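Local coordinates for NAD-dependent aldehyde dehydrogenase (Sinorhizobium meliloti, PDB 3U4J), which catalyses the NAD-dependent oxidation of aldehydes to carboxylic acids and forms a tetramer, at the interface of chains A and B and the interface of chains A and C. Numbering follows the deposited sequence. Chains: chain A/B/C, NAD-dependent aldehyde dehydrogenase.

Contact 1: the interface of chains A and B. Residues chain A 437-439; chain B 437-439.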
loop_
_atom_site.group_PDB
_atom_site.type_symbol
_atom_site.label_atom_id
_atom_site.label_comp_id
_atom_site.label_asym_id
_atom_site.label_seq_id
_atom_site.Cartn_x
_atom_site.Cartn_y
_atom_site.Cartn_z
ATOM N N THR A 437 11.273 29.476 -8.019
ATOM C CA THR A 437 10.050 29.383 -8.837
ATOM C C THR A 437 10.303 28.448 -10.025
ATOM O O THR A 437 9.433 28.267 -10.883
ATOM C CB THR A 437 9.670 30.769 -9.415
ATOM O OG1 THR A 437 10.876 31.403 -9.894
ATOM C CG2 THR A 437 8.994 31.630 -8.357
ATOM N N ASN A 438 11.494 27.847 -10.072
ATOM C CA ASN A 438 11.920 27.036 -11.211
ATOM C C ASN A 438 11.656 25.554 -10.948
ATOM O O ASN A 438 12.177 25.012 -9.972
ATOM C CB ASN A 438 13.431 27.247 -11.445
ATOM C CG ASN A 438 13.950 26.596 -12.737
ATOM O OD1 ASN A 438 14.335 27.303 -13.691
ATOM N ND2 ASN A 438 14.006 25.271 -12.767
ATOM N N LEU A 439 10.895 24.894 -11.823
ATOM C CA LEU A 439 10.572 23.475 -11.626
ATOM C C LEU A 439 11.804 22.584 -11.393
ATOM O O LEU A 439 11.860 21.818 -10.435
ATOM C CB LEU A 439 9.783 22.926 -12.812
ATOM C CG LEU A 439 9.385 21.438 -12.769
ATOM C CD1 LEU A 439 8.191 21.219 -11.881
ATOM C CD2 LEU A 439 9.038 20.994 -14.194
ATOM N N THR B 437 9.104 26.046 -17.478
ATOM C CA THR B 437 10.199 25.903 -16.491
ATOM C C THR B 437 9.771 26.363 -15.085
ATOM O O THR B 437 10.576 26.384 -14.169
ATOM C CB THR B 437 11.427 26.753 -16.878
ATOM O OG1 THR B 437 10.988 28.092 -17.138
ATOM C CG2 THR B 437 12.121 26.181 -18.119
ATOM N N ASN B 438 8.514 26.756 -14.934
ATOM C CA ASN B 438 7.993 27.346 -13.707
ATOM C C ASN B 438 7.309 26.244 -12.871
ATOM O O ASN B 438 6.392 25.549 -13.362
ATOM C CB ASN B 438 6.980 28.423 -14.086
ATOM C CG ASN B 438 6.490 29.250 -12.910
ATOM O OD1 ASN B 438 6.745 30.455 -12.854
ATOM N ND2 ASN B 438 5.748 28.641 -12.004
ATOM N N LEU B 439 7.768 26.087 -11.630
ATOM C CA LEU B 439 7.248 25.051 -10.707
ATOM C C LEU B 439 5.720 25.106 -10.566
ATOM O O LEU B 439 5.013 24.098 -10.761
ATOM C CB LEU B 439 7.905 25.242 -9.333
ATOM C CG LEU B 439 7.449 24.280 -8.217
ATOM C CD1 LEU B 439 8.080 22.880 -8.399
ATOM C CD2 LEU B 439 7.811 24.899 -6.873
#
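The short loop between strand 431-435 and helix 439-448 of chain A runs against the same loop of chain B, and the first residue of each helix takes part. The two segments are antiparallel about a two-fold axis and form an antiparallel beta bridge between A:Asn438 and B:Asn438. Two backbone bonds close it: B:Leu439 N donates to A:Thr437 O at 2.8 Å, and its twin joins A:Leu439 N to B:Thr437 O at 2.8 Å. Both bonds are fairly straight at the hydrogen, near 160°, but each donor stands about 41° above the carbonyl plane. In this close backbone pairing A:Asn438 CA lies 3.3 Å from B:Thr437 O. Close to the axis the leucines meet: A:Leu439 CA lies 3.8 Å from B:Leu439 CA, and their side chains cross at about a right angle. With CG anti to the backbone N (chi1 179° in A:Leu439), each chain carries a methyl to the axis, where the two CD1 atoms are 3.9 Å apart. Each N-H used here belongs to the first turn of a helix, so each subunit caps the start of its neighbour's helix. The site is the turn joining strand 431-435 to helix 439-448, on the two-fold axis between subunits A and B.

Contact 2: the interface of chains A and C. Residues chain A 147, 150-153, 498; chain C 444, 447.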
loop_
_atom_site.group_PDB
_atom_site.type_symbol
_atom_site.label_atom_id
_atom_site.label_comp_id
_atom_site.label_asym_id
_atom_site.label_seq_id
_atom_site.Cartn_x
_atom_site.Cartn_y
_atom_site.Cartn_z
ATOM N N ASN A 147 -1.989 -15.009 -1.469
ATOM C CA ASN A 147 -2.933 -16.053 -1.849
ATOM C C ASN A 147 -2.397 -16.797 -3.058
ATOM O O ASN A 147 -3.119 -17.584 -3.670
ATOM C CB ASN A 147 -4.289 -15.407 -2.208
ATOM C CG ASN A 147 -5.441 -16.404 -2.215
ATOM O OD1 ASN A 147 -5.455 -17.335 -1.419
ATOM N ND2 ASN A 147 -6.392 -16.230 -3.137
ATOM N N GLY A 150 1.045 -21.150 -3.695
ATOM C CA GLY A 150 0.721 -22.595 -3.777
ATOM C C GLY A 150 -0.697 -22.870 -3.291
ATOM O O GLY A 150 -1.128 -22.298 -2.286
ATOM N N ASP A 151 -1.432 -23.736 -3.986
ATOM C CA ASP A 151 -2.825 -24.036 -3.591
ATOM C C ASP A 151 -2.928 -24.593 -2.169
ATOM O O ASP A 151 -3.944 -24.400 -1.499
ATOM C CB ASP A 151 -3.528 -24.968 -4.585
ATOM C CG ASP A 151 -5.055 -24.927 -4.439
ATOM O OD1 ASP A 151 -5.682 -23.961 -4.932
ATOM O OD2 ASP A 151 -5.628 -25.851 -3.820
ATOM N N ASP A 152 -1.869 -25.252 -1.711
ATOM C CA ASP A 152 -1.830 -25.869 -0.381
ATOM C C ASP A 152 -1.412 -24.943 0.755
ATOM O O ASP A 152 -1.459 -25.349 1.921
ATOM C CB ASP A 152 -0.898 -27.099 -0.387
ATOM C CG ASP A 152 -1.523 -28.310 -1.082
ATOM O OD1 ASP A 152 -2.773 -28.474 -1.026
ATOM O OD2 ASP A 152 -0.760 -29.110 -1.687
ATOM N N ARG A 153 -0.993 -23.717 0.418
ATOM C CA ARG A 153 -0.542 -22.742 1.413
ATOM C C ARG A 153 -1.262 -21.386 1.352
ATOM O O ARG A 153 -1.851 -21.011 0.342
ATOM C CB ARG A 153 0.967 -22.459 1.294
ATOM C CG ARG A 153 1.919 -23.651 1.567
ATOM C CD ARG A 153 3.377 -23.183 1.654
ATOM N NE ARG A 153 3.857 -22.597 0.396
ATOM C CZ ARG A 153 5.141 -22.342 0.125
ATOM N NH1 ARG A 153 6.081 -22.620 1.027
ATOM N NH2 ARG A 153 5.482 -21.828 -1.053
ATOM N N LEU A 498 -2.184 -25.779 4.702
ATOM C CA LEU A 498 -3.498 -26.374 4.875
ATOM C C LEU A 498 -3.360 -27.840 4.466
ATOM O O LEU A 498 -3.063 -28.171 3.289
ATOM C CB LEU A 498 -4.546 -25.642 4.035
ATOM C CG LEU A 498 -4.619 -24.116 4.193
ATOM C CD1 LEU A 498 -5.609 -23.596 3.196
ATOM C CD2 LEU A 498 -5.026 -23.679 5.583
ATOM N N GLN C 444 -9.938 -23.645 2.721
ATOM C CA GLN C 444 -9.927 -24.056 1.315
ATOM C C GLN C 444 -11.299 -23.920 0.722
ATOM O O GLN C 444 -11.435 -23.511 -0.436
ATOM C CB GLN C 444 -9.405 -25.474 1.107
ATOM C CG GLN C 444 -7.945 -25.648 1.447
ATOM C CD GLN C 444 -6.983 -25.127 0.362
ATOM O OE1 GLN C 444 -6.039 -25.829 -0.032
ATOM N NE2 GLN C 444 -7.205 -23.903 -0.097
ATOM N N ARG C 447 -11.837 -20.235 -0.009
ATOM C CA ARG C 447 -10.971 -19.834 -1.121
ATOM C C ARG C 447 -11.522 -20.235 -2.478
ATOM O O ARG C 447 -11.282 -19.545 -3.475
ATOM C CB ARG C 447 -9.550 -20.394 -0.941
ATOM C CG ARG C 447 -8.745 -19.596 0.081
ATOM C CD ARG C 447 -7.431 -20.249 0.354
ATOM N NE ARG C 447 -6.421 -19.841 -0.604
ATOM C CZ ARG C 447 -5.332 -20.541 -0.885
ATOM N NH1 ARG C 447 -5.125 -21.720 -0.300
ATOM N NH2 ARG C 447 -4.448 -20.063 -1.754
HETATM O O HOH W 1 -5.241 -28.290 1.250
#
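Two bends on helix 439-448 of chain C aim its side chains at chain A: C:Arg447 turns at chi3 (86°), presenting the side of its guanidinium, and C:Gln444 folds at chi2 (-78°). On the other side, A:Asn147 offers its amide oxygen OD1, which is gripped by two nitrogens of one group, C:Arg447 NE at 2.8 Å and C:Arg447 NH2 at 2.9 Å. NE approaches in the carbonyl plane, whereas NH2 comes from above it, amide and guanidinium being turned 60° apart. NH2 also reaches A:Asn147 O weakly, at the guanidinium edge, and a weak bond of 3.2 Å from C:Arg447 NH1 to A:Asp151 O adds a further link to the turn that leads into strand 153-161. One turn earlier on the same helix, the amide of C:Gln444 rests on A:Leu498, with CD1 of the leucine 3.5 Å from CD of the glutamine. A water links C:Gln444 OE1 (2.9 Å) to A:Leu498 O (3.0 Å). OE1 is also modelled close to A:Asp151 O, a pair of acceptors; with O and N exchanged the amide could donate there, so it may be flipped. The patch ties the beta-strand arm of one subunit to a helix of another, and probably helps hold the tetramer together.

Contact 3: the interface of chains A and B. Residues chain A 436, 442-443, 456-457; chain B 439.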
loop_
_atom_site.group_PDB
_atom_site.type_symbol
_atom_site.label_atom_id
_atom_site.label_comp_id
_atom_site.label_asym_id
_atom_site.label_seq_id
_atom_site.Cartn_x
_atom_site.Cartn_y
_atom_site.Cartn_z
ATOM N N SER A 436 12.469 28.648 -4.724
ATOM C CA SER A 436 12.731 28.846 -6.157
ATOM C C SER A 436 11.405 28.758 -6.899
ATOM O O SER A 436 10.493 28.054 -6.450
ATOM C CB SER A 436 13.716 27.805 -6.692
ATOM O OG SER A 436 13.844 27.916 -8.108
ATOM N N ALA A 442 14.029 23.649 -8.088
ATOM C CA ALA A 442 13.328 23.298 -6.843
ATOM C C ALA A 442 13.316 21.793 -6.571
ATOM O O ALA A 442 13.763 21.349 -5.499
ATOM C CB ALA A 442 11.901 23.857 -6.818
ATOM N N LEU A 443 12.826 21.011 -7.539
ATOM C CA LEU A 443 12.730 19.556 -7.354
ATOM C C LEU A 443 14.071 18.814 -7.380
ATOM O O LEU A 443 14.272 17.886 -6.572
ATOM C CB LEU A 443 11.712 18.923 -8.330
ATOM C CG LEU A 443 10.258 19.303 -7.976
ATOM C CD1 LEU A 443 9.310 18.887 -9.080
ATOM C CD2 LEU A 443 9.822 18.664 -6.636
ATOM N N ILE A 456 9.515 22.928 0.004
ATOM C CA ILE A 456 9.774 23.835 -1.117
ATOM C C ILE A 456 8.919 25.081 -0.920
ATOM O O ILE A 456 7.709 24.960 -0.697
ATOM C CB ILE A 456 9.501 23.162 -2.524
ATOM C CG1 ILE A 456 10.598 22.142 -2.836
ATOM C CG2 ILE A 456 9.478 24.250 -3.656
ATOM C CD1 ILE A 456 10.358 21.296 -4.070
ATOM N N ASN A 457 9.537 26.268 -0.964
ATOM C CA ASN A 457 8.791 27.539 -0.845
ATOM C C ASN A 457 7.957 27.641 0.434
ATOM O O ASN A 457 6.829 28.180 0.449
ATOM C CB ASN A 457 7.917 27.775 -2.088
ATOM C CG ASN A 457 8.741 27.921 -3.366
ATOM O OD1 ASN A 457 8.292 27.548 -4.467
ATOM N ND2 ASN A 457 9.945 28.466 -3.233
ATOM N N LEU B 439 7.768 26.087 -11.630
ATOM C CA LEU B 439 7.248 25.051 -10.707
ATOM C C LEU B 439 5.720 25.106 -10.566
ATOM O O LEU B 439 5.013 24.098 -10.761
ATOM C CB LEU B 439 7.905 25.242 -9.333
ATOM C CG LEU B 439 7.449 24.280 -8.217
ATOM C CD1 LEU B 439 8.080 22.880 -8.399
ATOM C CD2 LEU B 439 7.811 24.899 -6.873
#
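B:Leu439 reaches across to a largely apolar patch of chain A with the polar A:Asn457 OD1 at its edge, and its side chain can be followed outward from the helix start. CB sits beside the backbone carbonyl of A:Thr437, 3.7 Å from its O. CG is where the chain forks, with chi2 at 76° sending the two methyls to different neighbours. CD1 turns towards helix 439-448 of chain A and lies 4.2 Å from A:Leu443 CG, a loose contact. CD2 goes deeper and does most of the touching. It packs against the A:Ile456 branch methyl CG2 at 3.7 Å, the two side chains slanting across one another at the end of strand 453-456. It also comes within 3.6 Å of A:Asn457 OD1, whose side chain advances from the opposite direction. A:Ala442 CB and A:Ser436 O border the same methyl at longer range. The asparagine amide is steadied from within its own chain: ND2 donates to A:Ser436 O at 3.3 Å, and that oxygen lies in the amide plane. This bond probably helps keep OD1 facing the methyl, and it ties the end of strand 453-456 to the loop ahead of the helix. The patch probably adds a small, mostly apolar contribution to the A-B pairing, repeated by symmetry in the other subunit.

Contacts 1 and 3 belong to one interface: their C-alpha centres lie about 7 Å apart and B:Leu439 serves both, with its backbone and CD1 in contact 1, and with CD1 and chiefly CD2 in contact 3. Contact 2 joins a different pair of chains, with its centre about 52 Å from that of contact 1 and about 50 Å from that of contact 3. Helix 439-448 nevertheless appears in all three. Its beginning faces one neighbour, and residues further along face another, so in each subunit this one helix bridges two kinds of interface, which fits a tetramer with two-fold axes.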